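Local coordinates for protein 5-carboxymethyl-2-hydroxymuconate semialdehyde dehydrogenase (Thermus thermophilus, PDB 2D4E) that probably catalyses the NAD-dependent oxidation of 5-carboxymethyl-2-hydroxymuconate semialdehyde to its carboxylic acid, as a member of the aldehyde dehydrogenase family, at residues Q124-Y135 and A174-P185; S46-L55 and E110-L118. All coordinates share one frame; numbering follows the deposited sequence.

Contact 1: Q124-Y135 and A174-P185; sequences QVARAAENFAFY and APLMLSTWRIAP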
loop_
_atom_site.group_PDB
_atom_site.type_symbol
_atom_site.label_atom_id
_atom_site.label_comp_id
_atom_site.label_asym_id
_atom_site.label_seq_id
_atom_site.Cartn_x
_atom_site.Cartn_y
_atom_site.Cartn_z
ATOM N N GLN C 124 -5.084 32.066 2.368
ATOM C CA GLN C 124 -5.957 30.995 2.840
ATOM C C GLN C 124 -7.003 30.644 1.784
ATOM O O GLN C 124 -7.442 29.495 1.694
ATOM C CB GLN C 124 -6.640 31.411 4.143
ATOM C CG GLN C 124 -5.678 31.559 5.302
ATOM C CD GLN C 124 -5.503 30.272 6.062
ATOM O OE1 GLN C 124 -6.353 29.899 6.870
ATOM N NE2 GLN C 124 -4.407 29.571 5.800
ATOM N N VAL C 125 -7.405 31.633 0.989
ATOM C CA VAL C 125 -8.375 31.386 -0.071
ATOM C C VAL C 125 -7.702 30.480 -1.094
ATOM O O VAL C 125 -8.326 29.577 -1.643
ATOM C CB VAL C 125 -8.819 32.686 -0.771
ATOM C CG1 VAL C 125 -9.661 32.354 -1.998
ATOM C CG2 VAL C 125 -9.623 33.544 0.195
ATOM N N ALA C 126 -6.424 30.725 -1.350
ATOM C CA ALA C 126 -5.687 29.896 -2.290
ATOM C C ALA C 126 -5.625 28.452 -1.763
ATOM O O ALA C 126 -5.766 27.498 -2.528
ATOM C CB ALA C 126 -4.279 30.457 -2.495
ATOM N N ARG C 127 -5.419 28.293 -0.457
ATOM C CA ARG C 127 -5.367 26.956 0.138
ATOM C C ARG C 127 -6.732 26.283 0.026
ATOM O O ARG C 127 -6.822 25.075 -0.169
ATOM C CB ARG C 127 -4.953 27.026 1.613
ATOM C CG ARG C 127 -3.451 27.148 1.843
ATOM C CD ARG C 127 -2.712 25.825 1.563
ATOM N NE ARG C 127 -3.077 24.746 2.492
ATOM C CZ ARG C 127 -4.044 23.850 2.285
ATOM N NH1 ARG C 127 -4.762 23.876 1.167
ATOM N NH2 ARG C 127 -4.310 22.937 3.210
ATOM N N ALA C 128 -7.792 27.072 0.165
ATOM C CA ALA C 128 -9.151 26.552 0.067
ATOM C C ALA C 128 -9.381 26.017 -1.341
ATOM O O ALA C 128 -9.948 24.937 -1.524
ATOM C CB ALA C 128 -10.153 27.648 0.377
ATOM N N ALA C 129 -8.947 26.779 -2.338
ATOM C CA ALA C 129 -9.096 26.350 -3.721
ATOM C C ALA C 129 -8.283 25.063 -3.896
ATOM O O ALA C 129 -8.748 24.100 -4.515
ATOM C CB ALA C 129 -8.592 27.435 -4.664
ATOM N N GLU C 130 -7.075 25.053 -3.337
ATOM C CA GLU C 130 -6.200 23.884 -3.415
ATOM C C GLU C 130 -6.833 22.646 -2.778
ATOM O O GLU C 130 -6.583 21.522 -3.219
ATOM C CB GLU C 130 -4.855 24.167 -2.737
ATOM C CG GLU C 130 -3.936 22.946 -2.647
ATOM C CD GLU C 130 -2.552 23.276 -2.088
ATOM O OE1 GLU C 130 -2.471 23.949 -1.033
ATOM O OE2 GLU C 130 -1.547 22.854 -2.702
ATOM N N ASN C 131 -7.637 22.849 -1.739
ATOM C CA ASN C 131 -8.298 21.729 -1.082
ATOM C C ASN C 131 -9.159 20.981 -2.104
ATOM O O ASN C 131 -9.153 19.752 -2.148
ATOM C CB ASN C 131 -9.173 22.209 0.088
ATOM C CG ASN C 131 -8.358 22.562 1.327
ATOM O OD1 ASN C 131 -7.221 22.111 1.489
ATOM N ND2 ASN C 131 -8.947 23.356 2.218
ATOM N N PHE C 132 -9.886 21.725 -2.931
ATOM C CA PHE C 132 -10.733 21.105 -3.949
ATOM C C PHE C 132 -9.924 20.536 -5.113
ATOM O O PHE C 132 -10.208 19.443 -5.598
ATOM C CB PHE C 132 -11.770 22.104 -4.475
ATOM C CG PHE C 132 -12.899 22.358 -3.519
ATOM C CD1 PHE C 132 -12.852 23.426 -2.629
ATOM C CD2 PHE C 132 -13.993 21.495 -3.478
ATOM C CE1 PHE C 132 -13.879 23.633 -1.706
ATOM C CE2 PHE C 132 -15.024 21.690 -2.563
ATOM C CZ PHE C 132 -14.964 22.764 -1.673
ATOM N N ALA C 133 -8.914 21.274 -5.558
ATOM C CA ALA C 133 -8.083 20.808 -6.659
ATOM C C ALA C 133 -7.364 19.525 -6.256
ATOM O O ALA C 133 -7.174 18.614 -7.072
ATOM C CB ALA C 133 -7.067 21.882 -7.043
ATOM N N PHE C 134 -6.971 19.467 -4.984
ATOM C CA PHE C 134 -6.265 18.319 -4.427
ATOM C C PHE C 134 -7.132 17.060 -4.399
ATOM O O PHE C 134 -6.793 16.049 -5.012
ATOM C CB PHE C 134 -5.795 18.652 -3.009
ATOM C CG PHE C 134 -5.090 17.522 -2.313
ATOM C CD1 PHE C 134 -3.852 17.070 -2.762
ATOM C CD2 PHE C 134 -5.660 16.918 -1.196
ATOM C CE1 PHE C 134 -3.185 16.035 -2.107
ATOM C CE2 PHE C 134 -5.003 15.879 -0.533
ATOM C CZ PHE C 134 -3.760 15.438 -0.991
ATOM N N TYR C 135 -8.254 17.118 -3.691
ATOM C CA TYR C 135 -9.122 15.954 -3.596
ATOM C C TYR C 135 -9.808 15.571 -4.899
ATOM O O TYR C 135 -10.293 14.451 -5.044
ATOM C CB TYR C 135 -10.152 16.151 -2.484
ATOM C CG TYR C 135 -9.547 15.954 -1.116
ATOM C CD1 TYR C 135 -9.265 17.043 -0.286
ATOM C CD2 TYR C 135 -9.223 14.675 -0.663
ATOM C CE1 TYR C 135 -8.677 16.858 0.970
ATOM C CE2 TYR C 135 -8.635 14.477 0.586
ATOM C CZ TYR C 135 -8.368 15.570 1.397
ATOM O OH TYR C 135 -7.821 15.369 2.641
ATOM N N ALA C 174 -10.858 30.291 10.965
ATOM C CA ALA C 174 -10.542 30.192 9.535
ATOM C C ALA C 174 -11.675 29.481 8.786
ATOM O O ALA C 174 -11.502 28.367 8.291
ATOM C CB ALA C 174 -9.224 29.439 9.345
ATOM N N PRO C 175 -12.841 30.140 8.675
ATOM C CA PRO C 175 -14.058 29.652 8.015
ATOM C C PRO C 175 -13.900 28.943 6.676
ATOM O O PRO C 175 -14.301 27.790 6.531
ATOM C CB PRO C 175 -14.912 30.913 7.897
ATOM C CG PRO C 175 -14.530 31.673 9.112
ATOM C CD PRO C 175 -13.027 31.529 9.127
ATOM N N LEU C 176 -13.327 29.628 5.693
ATOM C CA LEU C 176 -13.165 29.031 4.371
ATOM C C LEU C 176 -12.211 27.842 4.334
ATOM O O LEU C 176 -12.563 26.772 3.839
ATOM C CB LEU C 176 -12.694 30.081 3.361
ATOM C CG LEU C 176 -12.698 29.586 1.913
ATOM C CD1 LEU C 176 -14.137 29.342 1.462
ATOM C CD2 LEU C 176 -12.028 30.607 1.014
ATOM N N MET C 177 -11.002 28.031 4.852
ATOM C CA MET C 177 -9.996 26.968 4.846
ATOM C C MET C 177 -10.410 25.718 5.615
ATOM O O MET C 177 -10.267 24.603 5.121
ATOM C CB MET C 177 -8.670 27.498 5.404
ATOM C CG MET C 177 -7.587 26.452 5.616
ATOM S SD MET C 177 -7.121 25.583 4.118
ATOM C CE MET C 177 -7.090 23.889 4.714
ATOM N N LEU C 178 -10.930 25.904 6.820
ATOM C CA LEU C 178 -11.324 24.771 7.638
ATOM C C LEU C 178 -12.605 24.059 7.206
ATOM O O LEU C 178 -12.779 22.881 7.501
ATOM C CB LEU C 178 -11.420 25.208 9.098
ATOM C CG LEU C 178 -10.099 25.788 9.620
ATOM C CD1 LEU C 178 -10.258 26.168 11.072
ATOM C CD2 LEU C 178 -8.975 24.775 9.449
ATOM N N SER C 179 -13.500 24.751 6.511
ATOM C CA SER C 179 -14.727 24.098 6.071
ATOM C C SER C 179 -14.461 23.338 4.776
ATOM O O SER C 179 -14.907 22.204 4.622
ATOM C CB SER C 179 -15.865 25.111 5.874
ATOM O OG SER C 179 -15.602 25.997 4.797
ATOM N N THR C 180 -13.721 23.953 3.857
ATOM C CA THR C 180 -13.400 23.301 2.587
ATOM C C THR C 180 -12.488 22.101 2.806
ATOM O O THR C 180 -12.456 21.184 1.984
ATOM C CB THR C 180 -12.724 24.271 1.586
ATOM O OG1 THR C 180 -11.499 24.771 2.141
ATOM C CG2 THR C 180 -13.659 25.432 1.268
ATOM N N TRP C 181 -11.757 22.111 3.920
ATOM C CA TRP C 181 -10.861 21.012 4.281
ATOM C C TRP C 181 -11.668 19.711 4.439
ATOM O O TRP C 181 -11.156 18.618 4.197
ATOM C CB TRP C 181 -10.154 21.335 5.606
ATOM C CG TRP C 181 -9.201 20.272 6.117
ATOM C CD1 TRP C 181 -9.210 19.693 7.359
ATOM C CD2 TRP C 181 -8.091 19.694 5.415
ATOM N NE1 TRP C 181 -8.178 18.798 7.469
ATOM C CE2 TRP C 181 -7.476 18.775 6.293
ATOM C CE3 TRP C 181 -7.558 19.862 4.126
ATOM C CZ2 TRP C 181 -6.350 18.025 5.928
ATOM C CZ3 TRP C 181 -6.438 19.115 3.762
ATOM C CH2 TRP C 181 -5.847 18.208 4.660
ATOM N N ARG C 182 -12.930 19.839 4.838
ATOM C CA ARG C 182 -13.796 18.675 5.041
ATOM C C ARG C 182 -14.779 18.466 3.886
ATOM O O ARG C 182 -15.087 17.328 3.505
ATOM C CB ARG C 182 -14.587 18.842 6.336
ATOM C CG ARG C 182 -13.740 19.240 7.539
ATOM C CD ARG C 182 -12.819 18.120 8.005
ATOM N NE ARG C 182 -12.523 18.290 9.427
ATOM C CZ ARG C 182 -12.349 17.289 10.284
ATOM N NH1 ARG C 182 -12.417 16.031 9.866
ATOM N NH2 ARG C 182 -12.102 17.550 11.562
ATOM N N ILE C 183 -15.273 19.573 3.341
ATOM C CA ILE C 183 -16.219 19.533 2.239
ATOM C C ILE C 183 -15.632 18.881 0.994
ATOM O O ILE C 183 -16.271 18.043 0.361
ATOM C CB ILE C 183 -16.690 20.954 1.871
ATOM C CG1 ILE C 183 -17.405 21.590 3.072
ATOM C CG2 ILE C 183 -17.596 20.899 0.643
ATOM C CD1 ILE C 183 -17.643 23.087 2.919
ATOM N N ALA C 184 -14.413 19.271 0.644
ATOM C CA ALA C 184 -13.751 18.735 -0.536
ATOM C C ALA C 184 -13.645 17.206 -0.509
ATOM O O ALA C 184 -14.062 16.536 -1.451
ATOM C CB ALA C 184 -12.369 19.374 -0.690
ATOM N N PRO C 185 -13.081 16.630 0.566
ATOM C CA PRO C 185 -13.007 15.167 0.551
ATOM C C PRO C 185 -14.388 14.512 0.596
ATOM O O PRO C 185 -14.633 13.521 -0.086
ATOM C CB PRO C 185 -12.142 14.843 1.778
ATOM C CG PRO C 185 -12.343 16.026 2.690
ATOM C CD PRO C 185 -12.358 17.188 1.723
HETATM O O HOH W 1 -8.932 16.753 4.402
#
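Asn131 reaches from helix 124-135 to Thr180 on the almost parallel helix 175-185, the two axes 8° apart. Its ND2 lies 2.9 Å from Thr180 OG1, with the hydroxyl oxygen in the amide plane and an N-H...O angle of 162°. The hydroxyl passes the chain on to its own helix, Thr180 OG1 donating to Leu176 O at 2.8 Å, while Thr180 N meets that carbonyl from the opposite face. With chi1 at 60°, OG1 stands between the backbone N and the carbonyl carbon, and CG2 is turned to the edge of the Phe132 ring, 3.5 Å from its CE1. The other end of the amide is taken by Arg127, whose twice-bent chain brings NH1 to 3.0 Å from Asn131 OD1, above the carbonyl plane; NH1 also forms a salt bridge with Glu130. With both ends engaged, the rotation of the amide is fixed. Met177 is deposited in two conformers; in the one given, SD lies over the centre of the Arg127 guanidinium face, so this placement is not certain. Ala128 CB packs 3.5 Å from Leu176 CG. Ala184 CB covers one face of Phe132, offset toward the rim and 4.0 Å from the ring centroid. Tyr135 is sandwiched between Phe134 and Pro185, whose CB stands 3.7 Å from the ring centroid; a water joins Tyr135 OH to Trp181 O and rests over the Trp181 ring. Phe132 and Val125 continue the apolar packing onto helix 85-101, and Val125 also meets helix 103-114. Thr180 and Ile183 lean on Leu208 of helix 203-214, Leu178 touches NAD, and helix 175-188 connects the parallel strands 166-169 and 193-196.

Contact 2: S46-L55 and E110-L118; sequences SLDPATNEVL and ECLDAGQVL. With NA (sodium ion), chain I.
Strand 46-48 passes across helix 110-114 at 100°, with Asp48 nearest Asp113 and Pro49 nearest Gly115, just where the helix ends. A sodium ion ties the two together. From the strand it takes Ser46 OG at 2.7 Å and the carbonyl Leu47 O at 2.5 Å; from the helix it takes both Asp113 O at 2.4 Å and Asp113 OD1 at 2.5 Å. The aspartate can chelate because its chi1 of -155° sets the carboxylate beside its own carbonyl carbon, so that OD1 and O face the same ion. Ser46 OG and Asp113 OD1 are therefore close neighbours as co-ligands of the metal. The second carboxylate oxygen, OD2, accepts from the backbone N of Phe203, which would help to hold the group in place. Next to the site the packing is close: Pro49 CD lies 3.3 Å from Leu112 O, and Pro49 CG lies 3.3 Å from Gly115 N, over a residue with positive phi (76°) and no side chain. Leu55, on the returning strand of the hairpin, presses CD1 to 3.2 Å from Leu112 O and spreads both methyls against Leu112 CB. Asp48 makes an Asx turn, its OD2 accepting from Ala50 N above the carboxylate plane, and its OD1 is paired with Arg19 of helix 12-24. A water and the carbonyl of Trp200 complete the six coordinating oxygens of a buried sodium site joining a beta-hairpin to a helix C-terminus, consistent with the structural monovalent-cation sites known in other aldehyde dehydrogenases.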
loop_
_atom_site.group_PDB
_atom_site.type_symbol
_atom_site.label_atom_id
_atom_site.label_comp_id
_atom_site.label_asym_id
_atom_site.label_seq_id
_atom_site.Cartn_x
_atom_site.Cartn_y
_atom_site.Cartn_z
ATOM N N SER C 46 -23.310 39.479 13.409
ATOM C CA SER C 46 -21.906 39.108 13.459
ATOM C C SER C 46 -21.138 40.422 13.464
ATOM O O SER C 46 -21.363 41.287 12.615
ATOM C CB SER C 46 -21.491 38.280 12.246
ATOM O OG SER C 46 -20.111 37.961 12.346
ATOM N N LEU C 47 -20.232 40.562 14.423
ATOM C CA LEU C 47 -19.439 41.772 14.580
ATOM C C LEU C 47 -18.146 41.797 13.761
ATOM O O LEU C 47 -17.637 40.761 13.329
ATOM C CB LEU C 47 -19.069 41.953 16.060
ATOM C CG LEU C 47 -20.164 41.769 17.117
ATOM C CD1 LEU C 47 -19.567 41.948 18.504
ATOM C CD2 LEU C 47 -21.288 42.774 16.884
ATOM N N ASP C 48 -17.631 43.003 13.563
ATOM C CA ASP C 48 -16.372 43.230 12.871
ATOM C C ASP C 48 -15.418 43.362 14.057
ATOM O O ASP C 48 -15.448 44.358 14.771
ATOM C CB ASP C 48 -16.452 44.535 12.068
ATOM C CG ASP C 48 -15.106 44.986 11.522
ATOM O OD1 ASP C 48 -15.102 45.877 10.645
ATOM O OD2 ASP C 48 -14.057 44.473 11.966
ATOM N N PRO C 49 -14.571 42.349 14.291
ATOM C CA PRO C 49 -13.621 42.356 15.410
ATOM C C PRO C 49 -12.714 43.573 15.531
ATOM O O PRO C 49 -12.142 43.817 16.591
ATOM C CB PRO C 49 -12.845 41.056 15.213
ATOM C CG PRO C 49 -12.907 40.840 13.734
ATOM C CD PRO C 49 -14.326 41.195 13.406
ATOM N N ALA C 50 -12.595 44.344 14.457
ATOM C CA ALA C 50 -11.756 45.535 14.477
ATOM C C ALA C 50 -12.461 46.731 15.114
ATOM O O ALA C 50 -11.807 47.644 15.611
ATOM C CB ALA C 50 -11.322 45.889 13.064
ATOM N N THR C 51 -13.790 46.723 15.117
ATOM C CA THR C 51 -14.551 47.844 15.678
ATOM C C THR C 51 -15.732 47.421 16.548
ATOM O O THR C 51 -16.347 48.250 17.228
ATOM C CB THR C 51 -15.113 48.715 14.557
ATOM O OG1 THR C 51 -16.016 47.929 13.771
ATOM C CG2 THR C 51 -13.990 49.230 13.660
ATOM N N ASN C 52 -16.048 46.133 16.516
ATOM C CA ASN C 52 -17.167 45.593 17.268
ATOM C C ASN C 52 -18.494 46.167 16.798
ATOM O O ASN C 52 -19.479 46.175 17.536
ATOM C CB ASN C 52 -16.974 45.811 18.771
ATOM C CG ASN C 52 -15.950 44.854 19.361
ATOM O OD1 ASN C 52 -15.929 43.672 19.019
ATOM N ND2 ASN C 52 -15.099 45.357 20.244
ATOM N N GLU C 53 -18.510 46.650 15.559
ATOM C CA GLU C 53 -19.725 47.184 14.951
ATOM C C GLU C 53 -20.352 45.993 14.235
ATOM O O GLU C 53 -19.652 45.048 13.867
ATOM C CB GLU C 53 -19.398 48.241 13.897
ATOM C CG GLU C 53 -18.491 49.367 14.339
ATOM C CD GLU C 53 -19.227 50.483 15.044
ATOM O OE1 GLU C 53 -18.731 51.634 14.996
ATOM O OE2 GLU C 53 -20.289 50.212 15.650
ATOM N N VAL C 54 -21.659 46.037 14.020
ATOM C CA VAL C 54 -22.331 44.949 13.327
ATOM C C VAL C 54 -21.998 44.994 11.834
ATOM O O VAL C 54 -22.148 46.036 11.187
ATOM C CB VAL C 54 -23.862 45.032 13.518
ATOM C CG1 VAL C 54 -24.555 43.998 12.646
ATOM C CG2 VAL C 54 -24.214 44.792 14.979
ATOM N N LEU C 55 -21.528 43.868 11.302
ATOM C CA LEU C 55 -21.177 43.754 9.886
ATOM C C LEU C 55 -22.406 43.409 9.069
ATOM O O LEU C 55 -22.575 43.865 7.934
ATOM C CB LEU C 55 -20.146 42.645 9.670
ATOM C CG LEU C 55 -18.653 42.931 9.806
ATOM C CD1 LEU C 55 -17.888 41.619 9.671
ATOM C CD2 LEU C 55 -18.211 43.914 8.728
ATOM N N GLU C 110 -13.987 37.287 4.747
ATOM C CA GLU C 110 -13.488 36.595 5.925
ATOM C C GLU C 110 -12.602 37.501 6.778
ATOM O O GLU C 110 -12.573 37.380 8.005
ATOM C CB GLU C 110 -12.731 35.331 5.510
ATOM C CG GLU C 110 -12.090 34.586 6.669
ATOM C CD GLU C 110 -11.833 33.122 6.355
ATOM O OE1 GLU C 110 -10.971 32.518 7.025
ATOM O OE2 GLU C 110 -12.500 32.574 5.451
ATOM N N CYS C 111 -11.886 38.411 6.130
ATOM C CA CYS C 111 -11.025 39.339 6.847
ATOM C C CYS C 111 -11.883 40.228 7.752
ATOM O O CYS C 111 -11.628 40.353 8.951
ATOM C CB CYS C 111 -10.248 40.197 5.849
ATOM S SG CYS C 111 -9.287 41.510 6.608
ATOM N N LEU C 112 -12.912 40.835 7.168
ATOM C CA LEU C 112 -13.814 41.704 7.914
ATOM C C LEU C 112 -14.527 40.978 9.049
ATOM O O LEU C 112 -14.693 41.520 10.139
ATOM C CB LEU C 112 -14.879 42.284 6.978
ATOM C CG LEU C 112 -14.450 43.257 5.878
ATOM C CD1 LEU C 112 -15.675 43.695 5.087
ATOM C CD2 LEU C 112 -13.768 44.464 6.501
ATOM N N ASP C 113 -14.945 39.749 8.769
ATOM C CA ASP C 113 -15.700 38.913 9.695
ATOM C C ASP C 113 -14.889 38.257 10.817
ATOM O O ASP C 113 -15.356 38.177 11.954
ATOM C CB ASP C 113 -16.423 37.832 8.870
ATOM C CG ASP C 113 -17.676 37.287 9.545
ATOM O OD1 ASP C 113 -18.114 37.844 10.572
ATOM O OD2 ASP C 113 -18.239 36.295 9.023
ATOM N N ALA C 114 -13.675 37.803 10.509
ATOM C CA ALA C 114 -12.858 37.106 11.502
ATOM C C ALA C 114 -11.598 37.804 12.018
ATOM O O ALA C 114 -10.892 37.249 12.860
ATOM C CB ALA C 114 -12.506 35.715 10.984
ATOM N N GLY C 115 -11.301 38.995 11.504
ATOM C CA GLY C 115 -10.151 39.745 11.992
ATOM C C GLY C 115 -8.712 39.411 11.623
ATOM O O GLY C 115 -7.795 40.011 12.191
ATOM N N GLN C 116 -8.480 38.479 10.702
ATOM C CA GLN C 116 -7.104 38.160 10.323
ATOM C C GLN C 116 -6.623 39.169 9.278
ATOM O O GLN C 116 -7.430 39.744 8.552
ATOM C CB GLN C 116 -7.006 36.739 9.749
ATOM C CG GLN C 116 -7.331 35.605 10.732
ATOM C CD GLN C 116 -6.421 35.584 11.957
ATOM O OE1 GLN C 116 -5.236 35.899 11.870
ATOM N NE2 GLN C 116 -6.973 35.182 13.098
ATOM N N VAL C 117 -5.314 39.384 9.199
ATOM C CA VAL C 117 -4.777 40.331 8.224
ATOM C C VAL C 117 -5.127 39.869 6.813
ATOM O O VAL C 117 -4.979 38.695 6.479
ATOM C CB VAL C 117 -3.251 40.484 8.366
ATOM C CG1 VAL C 117 -2.917 41.041 9.741
ATOM C CG2 VAL C 117 -2.576 39.158 8.165
ATOM N N LEU C 118 -5.583 40.807 5.988
ATOM C CA LEU C 118 -6.015 40.500 4.629
ATOM C C LEU C 118 -5.109 39.602 3.796
ATOM O O LEU C 118 -5.586 38.634 3.202
ATOM C CB LEU C 118 -6.309 41.795 3.860
ATOM C CG LEU C 118 -7.055 41.624 2.527
ATOM C CD1 LEU C 118 -8.366 40.851 2.744
ATOM C CD2 LEU C 118 -7.343 42.997 1.916
HETATM NA NA NA I . -17.500 38.313 12.911
HETATM O O HOH W 2 -11.880 42.810 10.842
HETATM O O HOH W 3 -17.198 38.186 15.354
#

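Both contacts are buried, but contact 1 lies nearer the centre of the chain and contact 2 farther out. Contact 1 pairs two helices along their length, through apolar and aromatic packing with a short polar relay in the middle; contact 2 sets a hairpin across a helix end and relies on a metal, carbonyls and a carboxylate, burying much less surface. They share no element, yet helix 103-114 of contact 2 is followed in the chain by helix 118-136 of contact 1. Glu110 bridges them: its OE2 probably accepts a hydrogen bond from Leu176 N, in the first turn of helix 175-188. Contact 1 adjoins the dinucleotide pocket, whereas contact 2 holds the metal site.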